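CrtC domain-containing protein (Fusarium vanettenii 77-13-4, PDB 7A0Q) is a kievitone hydratase, a lyase that probably adds water to the phytoalexin kievitone and so helps the fungus detoxify it. Local coordinates at residues A[168-181]-A[202-216]. Numbering follows the deposited sequence. Where two conformers were deposited one is given.
With IMD (imidazole), chain F.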
ATOM      1  N   PHE A 168      16.850   4.399   0.829  1.00 15.42           N
ATOM      2  CA  PHE A 168      15.666   5.136   0.368  1.00 16.12           C
ATOM      3  C   PHE A 168      15.949   6.620   0.541  1.00 19.62           C
ATOM      4  O   PHE A 168      15.859   7.148   1.654  1.00 21.11           O
ATOM      5  CB  PHE A 168      14.434   4.715   1.163  1.00 15.01           C
ATOM      6  CG  PHE A 168      13.133   5.318   0.683  1.00 16.87           C
ATOM      7  CD1 PHE A 168      12.561   4.914  -0.503  1.00 17.28           C
ATOM      8  CD2 PHE A 168      12.460   6.257   1.460  1.00 21.29           C
ATOM      9  CE1 PHE A 168      11.360   5.438  -0.941  1.00 18.53           C
ATOM     10  CE2 PHE A 168      11.242   6.787   1.036  1.00 19.35           C
ATOM     11  CZ  PHE A 168      10.695   6.376  -0.169  1.00 17.54           C
ATOM     12  N   GLY A 169      16.279   7.288  -0.557  1.00 19.63           N
ATOM     13  CA  GLY A 169      16.755   8.651  -0.461  1.00 26.38           C
ATOM     14  C   GLY A 169      18.187   8.675   0.028  1.00 21.81           C
ATOM     15  O   GLY A 169      18.974   7.778  -0.292  1.00 24.06           O
ATOM     16  N   GLU A 170      18.527   9.674   0.839  1.00 21.42           N
ATOM     17  CA  GLU A 170      19.898   9.801   1.314  1.00 20.07           C
ATOM     18  C   GLU A 170      20.250   8.797   2.405  1.00 28.10           C
ATOM     19  O   GLU A 170      21.438   8.617   2.696  1.00 37.37           O
ATOM     20  CB  GLU A 170      20.148  11.225   1.811  1.00 25.23           C
ATOM     21  CG  GLU A 170      21.613  11.621   1.752  1.00 30.61           C
ATOM     22  CD  GLU A 170      21.879  13.016   2.298  1.00 41.38           C
ATOM     23  OE1 GLU A 170      21.026  13.551   3.040  1.00 44.73           O
ATOM     24  OE2 GLU A 170      22.952  13.569   1.985  1.00 47.41           O
ATOM     25  N   GLY A 171      19.265   8.113   2.982  1.00 22.43           N
ATOM     26  CA  GLY A 171      19.521   7.182   4.067  1.00 21.44           C
ATOM     27  C   GLY A 171      18.672   5.929   3.973  1.00 20.72           C
ATOM     28  O   GLY A 171      18.398   5.440   2.872  1.00 21.00           O
ATOM     29  N   LEU A 172      18.246   5.412   5.119  1.00 18.09           N
ATOM     30  CA  LEU A 172      17.597   4.111   5.205  1.00 18.39           C
ATOM     31  C   LEU A 172      16.087   4.241   5.360  1.00 15.50           C
ATOM     32  O   LEU A 172      15.578   5.213   5.927  1.00 18.02           O
ATOM     33  CB  LEU A 172      18.168   3.320   6.385  1.00 20.80           C
ATOM     34  CG  LEU A 172      19.680   3.124   6.293  1.00 21.48           C
ATOM     35  CD1 LEU A 172      20.244   2.713   7.647  1.00 28.16           C
ATOM     36  CD2 LEU A 172      19.990   2.098   5.221  1.00 20.59           C
ATOM     37  N   THR A 173      15.369   3.258   4.823  1.00 13.89           N
ATOM     38  CA  THR A 173      13.984   3.039   5.202  1.00 14.51           C
ATOM     39  C   THR A 173      13.834   1.630   5.750  1.00 13.43           C
ATOM     40  O   THR A 173      14.631   0.731   5.469  1.00 14.17           O
ATOM     41  CB  THR A 173      13.007   3.259   4.035  1.00 15.28           C
ATOM     42  OG1 THR A 173      11.669   3.394   4.556  1.00 16.55           O
ATOM     43  CG2 THR A 173      13.037   2.092   3.052  1.00 15.06           C
ATOM     44  N   TRP A 174      12.803   1.466   6.574  1.00 12.60           N
ATOM     45  CA  TRP A 174      12.399   0.170   7.102  1.00 14.55           C
ATOM     46  C   TRP A 174      10.954  -0.024   6.695  1.00 13.38           C
ATOM     47  O   TRP A 174      10.144   0.881   6.885  1.00 14.47           O
ATOM     48  CB  TRP A 174      12.531   0.116   8.633  1.00 12.57           C
ATOM     49  CG  TRP A 174      13.952   0.160   9.091  1.00 15.07           C
ATOM     50  CD1 TRP A 174      14.750  -0.902   9.381  1.00 15.25           C
ATOM     51  CD2 TRP A 174      14.745   1.332   9.294  1.00 21.20           C
ATOM     52  NE1 TRP A 174      16.008  -0.466   9.750  1.00 18.31           N
ATOM     53  CE2 TRP A 174      16.025   0.904   9.707  1.00 21.00           C
ATOM     54  CE3 TRP A 174      14.499   2.705   9.161  1.00 23.45           C
ATOM     55  CZ2 TRP A 174      17.059   1.800   9.995  1.00 23.67           C
ATOM     56  CZ3 TRP A 174      15.532   3.597   9.444  1.00 27.57           C
ATOM     57  CH2 TRP A 174      16.793   3.136   9.858  1.00 26.29           C
ATOM     58  N   GLU A 175      10.642  -1.174   6.094  1.00 11.72           N
ATOM     59  CA  GLU A 175       9.301  -1.364   5.552  1.00 12.96           C
ATOM     60  C   GLU A 175       8.915  -2.837   5.571  1.00 12.55           C
ATOM     61  O   GLU A 175       9.690  -3.690   5.131  1.00 14.65           O
ATOM     62  CB  GLU A 175       9.213  -0.824   4.111  1.00 12.18           C
ATOM     63  CG  GLU A 175       7.805  -0.959   3.485  1.00 15.18           C
ATOM     64  CD  GLU A 175       7.810  -0.899   1.957  1.00 14.49           C
ATOM     65  OE1 GLU A 175       8.901  -0.961   1.339  1.00 14.39           O
ATOM     66  OE2 GLU A 175       6.715  -0.818   1.363  1.00 14.21           O
ATOM     67  N   PHE A 176       7.702  -3.134   6.057  1.00 12.49           N
ATOM     68  CA  PHE A 176       7.134  -4.466   5.888  1.00 12.71           C
ATOM     69  C   PHE A 176       5.683  -4.360   5.436  1.00 12.28           C
ATOM     70  O   PHE A 176       4.978  -3.394   5.738  1.00 13.80           O
ATOM     71  CB  PHE A 176       7.251  -5.338   7.163  1.00 12.62           C
ATOM     72  CG  PHE A 176       6.513  -4.805   8.373  1.00 12.20           C
ATOM     73  CD1 PHE A 176       7.169  -4.000   9.307  1.00 14.00           C
ATOM     74  CD2 PHE A 176       5.200  -5.169   8.617  1.00 14.46           C
ATOM     75  CE1 PHE A 176       6.521  -3.539  10.433  1.00 16.41           C
ATOM     76  CE2 PHE A 176       4.543  -4.700   9.750  1.00 14.22           C
ATOM     77  CZ  PHE A 176       5.204  -3.885  10.650  1.00 14.07           C
ATOM     78  N   GLY A 177       5.269  -5.360   4.671  1.00 13.53           N
ATOM     79  CA  GLY A 177       3.894  -5.471   4.207  1.00 14.16           C
ATOM     80  C   GLY A 177       3.269  -6.729   4.778  1.00 17.52           C
ATOM     81  O   GLY A 177       3.925  -7.767   4.875  1.00 15.85           O
ATOM     82  N   LEU A 178       1.999  -6.625   5.163  1.00 14.96           N
ATOM     83  CA  LEU A 178       1.210  -7.782   5.572  1.00 13.98           C
ATOM     84  C   LEU A 178       0.150  -7.950   4.494  1.00 13.83           C
ATOM     85  O   LEU A 178      -0.843  -7.210   4.488  1.00 14.66           O
ATOM     86  CB  LEU A 178       0.568  -7.548   6.944  1.00 14.65           C
ATOM     87  CG  LEU A 178       1.566  -7.132   8.029  1.00 17.30           C
ATOM     88  CD1 LEU A 178       0.890  -6.804   9.362  1.00 18.29           C
ATOM     89  CD2 LEU A 178       2.654  -8.188   8.201  1.00 19.97           C
ATOM     90  N   PRO A 179       0.328  -8.875   3.534  1.00 13.74           N
ATOM     91  CA  PRO A 179      -0.379  -8.744   2.243  1.00 13.62           C
ATOM     92  C   PRO A 179      -1.850  -9.133   2.207  1.00 15.39           C
ATOM     93  O   PRO A 179      -2.622  -8.520   1.461  1.00 15.79           O
ATOM     94  CB  PRO A 179       0.418  -9.665   1.305  1.00 17.09           C
ATOM     95  CG  PRO A 179       1.660  -9.985   2.020  1.00 22.56           C
ATOM     96  CD  PRO A 179       1.392  -9.890   3.480  1.00 16.73           C
ATOM     97  N   SER A 180      -2.255 -10.121   3.002  0.76 16.08           N
ATOM     98  CA  SER A 180      -3.575 -10.732   2.852  0.76 15.52           C
ATOM     99  C   SER A 180      -4.234 -10.939   4.208  0.76 17.71           C
ATOM    100  O   SER A 180      -4.695 -12.034   4.544  0.76 17.86           O
ATOM    101  CB  SER A 180      -3.458 -12.054   2.096  0.76 16.68           C
ATOM    102  OG  SER A 180      -3.047 -11.821   0.765  0.76 20.59           O
ATOM    103  N   ALA A 181      -4.301  -9.867   4.996  1.00 15.72           N
ATOM    104  CA  ALA A 181      -4.865  -9.944   6.337  1.00 14.77           C
ATOM    105  C   ALA A 181      -6.375 -10.152   6.295  1.00 17.29           C
ATOM    106  O   ALA A 181      -7.080  -9.536   5.493  1.00 15.65           O
ATOM    107  CB  ALA A 181      -4.557  -8.654   7.111  1.00 17.04           C
ATOM    108  N   HIS A 202      -9.500  -9.016   1.721  1.00 16.98           N
ATOM    109  CA  HIS A 202      -8.224  -9.030   2.431  1.00 15.22           C
ATOM    110  C   HIS A 202      -7.654  -7.625   2.434  1.00 13.69           C
ATOM    111  O   HIS A 202      -8.040  -6.783   1.628  1.00 17.19           O
ATOM    112  CB  HIS A 202      -7.211 -10.010   1.817  1.00 15.32           C
ATOM    113  CG  HIS A 202      -6.768  -9.642   0.432  1.00 17.04           C
ATOM    114  ND1 HIS A 202      -5.557  -9.031   0.163  1.00 17.74           N
ATOM    115  CD2 HIS A 202      -7.380  -9.807  -0.766  1.00 18.85           C
ATOM    116  CE1 HIS A 202      -5.444  -8.841  -1.142  1.00 17.46           C
ATOM    117  NE2 HIS A 202      -6.538  -9.297  -1.727  1.00 22.76           N
ATOM    118  N   THR A 203      -6.730  -7.385   3.357  1.00 16.07           N
ATOM    119  CA  THR A 203      -6.103  -6.076   3.485  1.00 16.85           C
ATOM    120  C   THR A 203      -4.597  -6.241   3.409  1.00 12.77           C
ATOM    121  O   THR A 203      -4.033  -7.121   4.066  1.00 14.86           O
ATOM    122  CB  THR A 203      -6.498  -5.395   4.808  1.00 15.33           C
ATOM    123  OG1 THR A 203      -7.902  -5.124   4.795  1.00 14.82           O
ATOM    124  CG2 THR A 203      -5.748  -4.070   5.013  1.00 16.44           C
ATOM    125  N   TRP A 204      -3.949  -5.400   2.607  1.00 13.81           N
ATOM    126  CA  TRP A 204      -2.502  -5.256   2.639  1.00 14.58           C
ATOM    127  C   TRP A 204      -2.226  -4.070   3.547  1.00 12.34           C
ATOM    128  O   TRP A 204      -2.614  -2.938   3.236  1.00 14.53           O
ATOM    129  CB  TRP A 204      -1.928  -5.024   1.246  1.00 15.07           C
ATOM    130  CG  TRP A 204      -0.413  -4.847   1.211  1.00 11.93           C
ATOM    131  CD1 TRP A 204       0.338  -3.902   1.873  1.00 14.50           C
ATOM    132  CD2 TRP A 204       0.513  -5.636   0.457  1.00 13.06           C
ATOM    133  NE1 TRP A 204       1.677  -4.059   1.565  1.00 14.08           N
ATOM    134  CE2 TRP A 204       1.807  -5.117   0.699  1.00 12.20           C
ATOM    135  CE3 TRP A 204       0.373  -6.726  -0.409  1.00 13.48           C
ATOM    136  CZ2 TRP A 204       2.949  -5.656   0.103  1.00 14.37           C
ATOM    137  CZ3 TRP A 204       1.513  -7.252  -1.010  1.00 14.54           C
ATOM    138  CH2 TRP A 204       2.781  -6.725  -0.740  1.00 14.38           C
ATOM    139  N   TYR A 205      -1.593  -4.340   4.679  1.00 13.40           N
ATOM    140  CA  TYR A 205      -1.147  -3.311   5.602  1.00 13.41           C
ATOM    141  C   TYR A 205       0.346  -3.093   5.380  1.00 13.87           C
ATOM    142  O   TYR A 205       1.125  -4.051   5.387  1.00 15.24           O
ATOM    143  CB  TYR A 205      -1.441  -3.740   7.041  1.00 13.46           C
ATOM    144  CG  TYR A 205      -0.834  -2.826   8.075  1.00 11.19           C
ATOM    145  CD1 TYR A 205      -1.496  -1.653   8.452  1.00 14.10           C
ATOM    146  CD2 TYR A 205       0.377  -3.138   8.690  1.00 12.73           C
ATOM    147  CE1 TYR A 205      -0.954  -0.806   9.397  1.00 13.28           C
ATOM    148  CE2 TYR A 205       0.934  -2.287   9.639  1.00 14.51           C
ATOM    149  CZ  TYR A 205       0.257  -1.135   9.989  1.00 15.58           C
ATOM    150  OH  TYR A 205       0.803  -0.305  10.939  1.00 16.63           O
ATOM    151  N   ASP A 206       0.743  -1.844   5.155  1.00 12.58           N
ATOM    152  CA  ASP A 206       2.143  -1.530   4.896  1.00 12.98           C
ATOM    153  C   ASP A 206       2.645  -0.532   5.928  1.00 13.89           C
ATOM    154  O   ASP A 206       2.040   0.530   6.124  1.00 15.73           O
ATOM    155  CB  ASP A 206       2.353  -0.970   3.481  1.00 11.99           C
ATOM    156  CG  ASP A 206       3.693  -1.356   2.913  1.00 14.53           C
ATOM    157  OD1 ASP A 206       3.858  -2.528   2.522  1.00 15.27           O
ATOM    158  OD2 ASP A 206       4.584  -0.486   2.876  1.00 15.59           O
ATOM    159  N   ARG A 207       3.751  -0.870   6.575  1.00 13.05           N
ATOM    160  CA  ARG A 207       4.343  -0.051   7.628  1.00 11.02           C
ATOM    161  C   ARG A 207       5.729   0.387   7.191  1.00 12.43           C
ATOM    162  O   ARG A 207       6.552  -0.453   6.822  1.00 14.55           O
ATOM    163  CB  ARG A 207       4.425  -0.860   8.925  1.00 13.04           C
ATOM    164  CG  ARG A 207       5.168  -0.185  10.029  1.00 13.68           C
ATOM    165  CD  ARG A 207       4.392   0.968  10.628  1.00 14.66           C
ATOM    166  NE  ARG A 207       5.151   1.535  11.748  1.00 13.53           N
ATOM    167  CZ  ARG A 207       5.550   2.805  11.828  1.00 13.81           C
ATOM    168  NH1 ARG A 207       5.254   3.679  10.853  1.00 14.68           N
ATOM    169  NH2 ARG A 207       6.231   3.206  12.895  1.00 14.41           N
ATOM    170  N   GLN A 208       5.994   1.689   7.236  1.00 13.13           N
ATOM    171  CA  GLN A 208       7.264   2.198   6.727  1.00 12.17           C
ATOM    172  C   GLN A 208       7.728   3.372   7.565  1.00 13.70           C
ATOM    173  O   GLN A 208       6.948   4.278   7.854  1.00 15.18           O
ATOM    174  CB  GLN A 208       7.137   2.629   5.261  1.00 12.50           C
ATOM    175  CG  GLN A 208       8.481   3.025   4.643  1.00 15.06           C
ATOM    176  CD  GLN A 208       8.421   3.134   3.138  1.00 20.34           C
ATOM    177  OE1 GLN A 208       7.355   2.989   2.532  1.00 21.51           O
ATOM    178  NE2 GLN A 208       9.576   3.389   2.515  1.00 21.11           N
ATOM    179  N   TRP A 209       9.014   3.378   7.912  1.00 13.58           N
ATOM    180  CA  TRP A 209       9.570   4.497   8.665  1.00 15.35           C
ATOM    181  C   TRP A 209      11.025   4.668   8.237  1.00 21.34           C
ATOM    182  O   TRP A 209      11.630   3.751   7.686  1.00 18.78           O
ATOM    183  CB  TRP A 209       9.401   4.292  10.185  1.00 18.93           C
ATOM    184  CG  TRP A 209      10.157   3.145  10.831  1.00 18.12           C
ATOM    185  CD1 TRP A 209      11.257   3.249  11.640  1.00 20.89           C
ATOM    186  CD2 TRP A 209       9.862   1.741  10.741  1.00 16.60           C
ATOM    187  NE1 TRP A 209      11.659   2.006  12.053  1.00 20.95           N
ATOM    188  CE2 TRP A 209      10.832   1.060  11.512  1.00 15.10           C
ATOM    189  CE3 TRP A 209       8.883   0.993  10.071  1.00 16.43           C
ATOM    190  CZ2 TRP A 209      10.839  -0.329  11.648  1.00 15.12           C
ATOM    191  CZ3 TRP A 209       8.907  -0.383  10.181  1.00 15.21           C
ATOM    192  CH2 TRP A 209       9.882  -1.032  10.969  1.00 17.89           C
ATOM    193  N   GLY A 210      11.587   5.860   8.460  1.00 23.24           N
ATOM    194  CA  GLY A 210      12.895   6.173   7.917  1.00 23.99           C
ATOM    195  C   GLY A 210      13.723   7.027   8.856  1.00 29.21           C
ATOM    196  O   GLY A 210      13.268   7.426   9.926  1.00 34.62           O
ATOM    197  N   ASN A 211      14.962   7.308   8.426  1.00 29.58           N
ATOM    198  CA  ASN A 211      15.901   8.081   9.232  1.00 31.60           C
ATOM    199  C   ASN A 211      16.370   9.359   8.544  1.00 30.58           C
ATOM    200  O   ASN A 211      17.338   9.979   9.008  1.00 32.58           O
ATOM    201  CB  ASN A 211      17.115   7.218   9.618  1.00 28.92           C
ATOM    202  CG  ASN A 211      18.039   6.923   8.434  1.00 28.99           C
ATOM    203  OD1 ASN A 211      17.687   7.162   7.275  1.00 31.28           O
ATOM    204  ND2 ASN A 211      19.224   6.394   8.729  1.00 32.57           N
ATOM    205  N   THR A 212      15.720   9.776   7.459  1.00 29.98           N
ATOM    206  CA  THR A 212      16.176  10.955   6.734  1.00 32.29           C
ATOM    207  C   THR A 212      14.986  11.709   6.160  1.00 41.09           C
ATOM    208  O   THR A 212      13.994  11.105   5.737  1.00 35.44           O
ATOM    209  CB  THR A 212      17.157  10.586   5.609  1.00 37.13           C
ATOM    210  OG1 THR A 212      17.595  11.778   4.939  1.00 42.82           O
ATOM    211  CG2 THR A 212      16.515   9.642   4.589  1.00 36.13           C
ATOM    212  N   ALA A 213      15.092  13.040   6.164  1.00 40.50           N
ATOM    213  CA  ALA A 213      14.126  13.874   5.463  1.00 38.57           C
ATOM    214  C   ALA A 213      14.359  13.886   3.959  1.00 37.11           C
ATOM    215  O   ALA A 213      13.425  14.177   3.204  1.00 36.35           O
ATOM    216  CB  ALA A 213      14.175  15.305   6.005  1.00 43.23           C
ATOM    217  N   ALA A 214      15.577  13.568   3.508  1.00 30.88           N
ATOM    218  CA  ALA A 214      15.910  13.603   2.084  1.00 28.52           C
ATOM    219  C   ALA A 214      15.493  12.278   1.456  1.00 31.27           C
ATOM    220  O   ALA A 214      16.297  11.370   1.242  1.00 29.17           O
ATOM    221  CB  ALA A 214      17.392  13.881   1.876  1.00 27.76           C
ATOM    222  N   ILE A 215      14.204  12.177   1.151  1.00 27.90           N
ATOM    223  CA  ILE A 215      13.656  10.991   0.502  1.00 21.38           C
ATOM    224  C   ILE A 215      13.737  11.200  -1.007  1.00 23.68           C
ATOM    225  O   ILE A 215      14.097  12.304  -1.442  1.00 24.68           O
ATOM    226  CB  ILE A 215      12.220  10.717   0.980  1.00 19.86           C
ATOM    227  CG1 ILE A 215      11.299  11.903   0.667  1.00 22.30           C
ATOM    228  CG2 ILE A 215      12.219  10.381   2.454  1.00 24.23           C
ATOM    229  CD1 ILE A 215       9.849  11.629   1.010  1.00 25.22           C
ATOM    230  N   PRO A 216      13.452  10.191  -1.839  1.00 19.62           N
ATOM    231  CA  PRO A 216      13.543  10.395  -3.291  1.00 17.70           C
ATOM    232  C   PRO A 216      12.614  11.502  -3.768  1.00 21.55           C
ATOM    233  O   PRO A 216      11.592  11.801  -3.143  1.00 19.85           O
ATOM    234  CB  PRO A 216      13.132   9.032  -3.869  1.00 21.86           C
ATOM    235  CG  PRO A 216      13.497   8.051  -2.786  1.00 21.63           C
ATOM    236  CD  PRO A 216      13.189   8.775  -1.503  1.00 19.50           C
TER
HETATM  237  N1  IMD F 403       3.852   3.140  -0.397  1.00 23.90           N
HETATM  238  C2  IMD F 403       4.605   2.079  -0.025  1.00 22.73           C
HETATM  239  N3  IMD F 403       3.893   1.351   0.872  1.00 23.47           N
HETATM  240  C4  IMD F 403       2.701   1.945   1.054  1.00 26.41           C
HETATM  241  C5  IMD F 403       2.671   3.071   0.254  1.00 25.05           C
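Trp174 CB sits over the six-membered ring of Trp209, 3.5 Å from its centroid, in a CH-pi contact. Trp209 CG lies between its backbone N and carbonyl carbon (chi1 66°), which folds the indole back across strand 171-179. The two five-membered rings are near parallel but slid apart and barely overlap. On the same face, Arg207 CB packs over the Phe176 ring, 3.8 Å from its centroid. The Arg207 guanidinium turns away to the backbone oxygens of Ser50, Gly56 and Ser58. Further along, Leu178 CD1 touches Tyr205 CD2.

The other face is mixed. Pro179 CB rests 3.4 Å from Trp204 CE3. Near the type II' turn from Phe168 to Gly171, Phe168 is sandwiched between Pro216 CD on one face and Gln208 NE2 on the other. That amide nitrogen also donates to Thr173 OG1 at 2.9 Å, with Thr173 OG1 close to the plane of the Gln208 amide.

The polar group centres on Asp206. Trp204 NE1 gives an almost straight bond (177°) to Asp206 OD1, while an imidazole, probably from the crystallisation liquor, donates from N3 to Asp206 OD2 and also bonds Glu340. Glu175 OE2 lies 2.6 Å from Asp206 OD2. Glu175 OE1 is bonded to Trp236 NE1; Trp236 and Glu340 both belong to the eight-stranded C-terminal barrel.

Paired backbone bonds zip the strands from Trp174-Trp209 to Leu178-Tyr205; a beta bulge then shifts the register before Ala181-Thr203. At the other end, Asn211 OD1 takes the N-H of Leu172. This is an antiparallel pair in the N-terminal lipocalin-like domain of the CrtC family, with one face turned toward the C-terminal barrel.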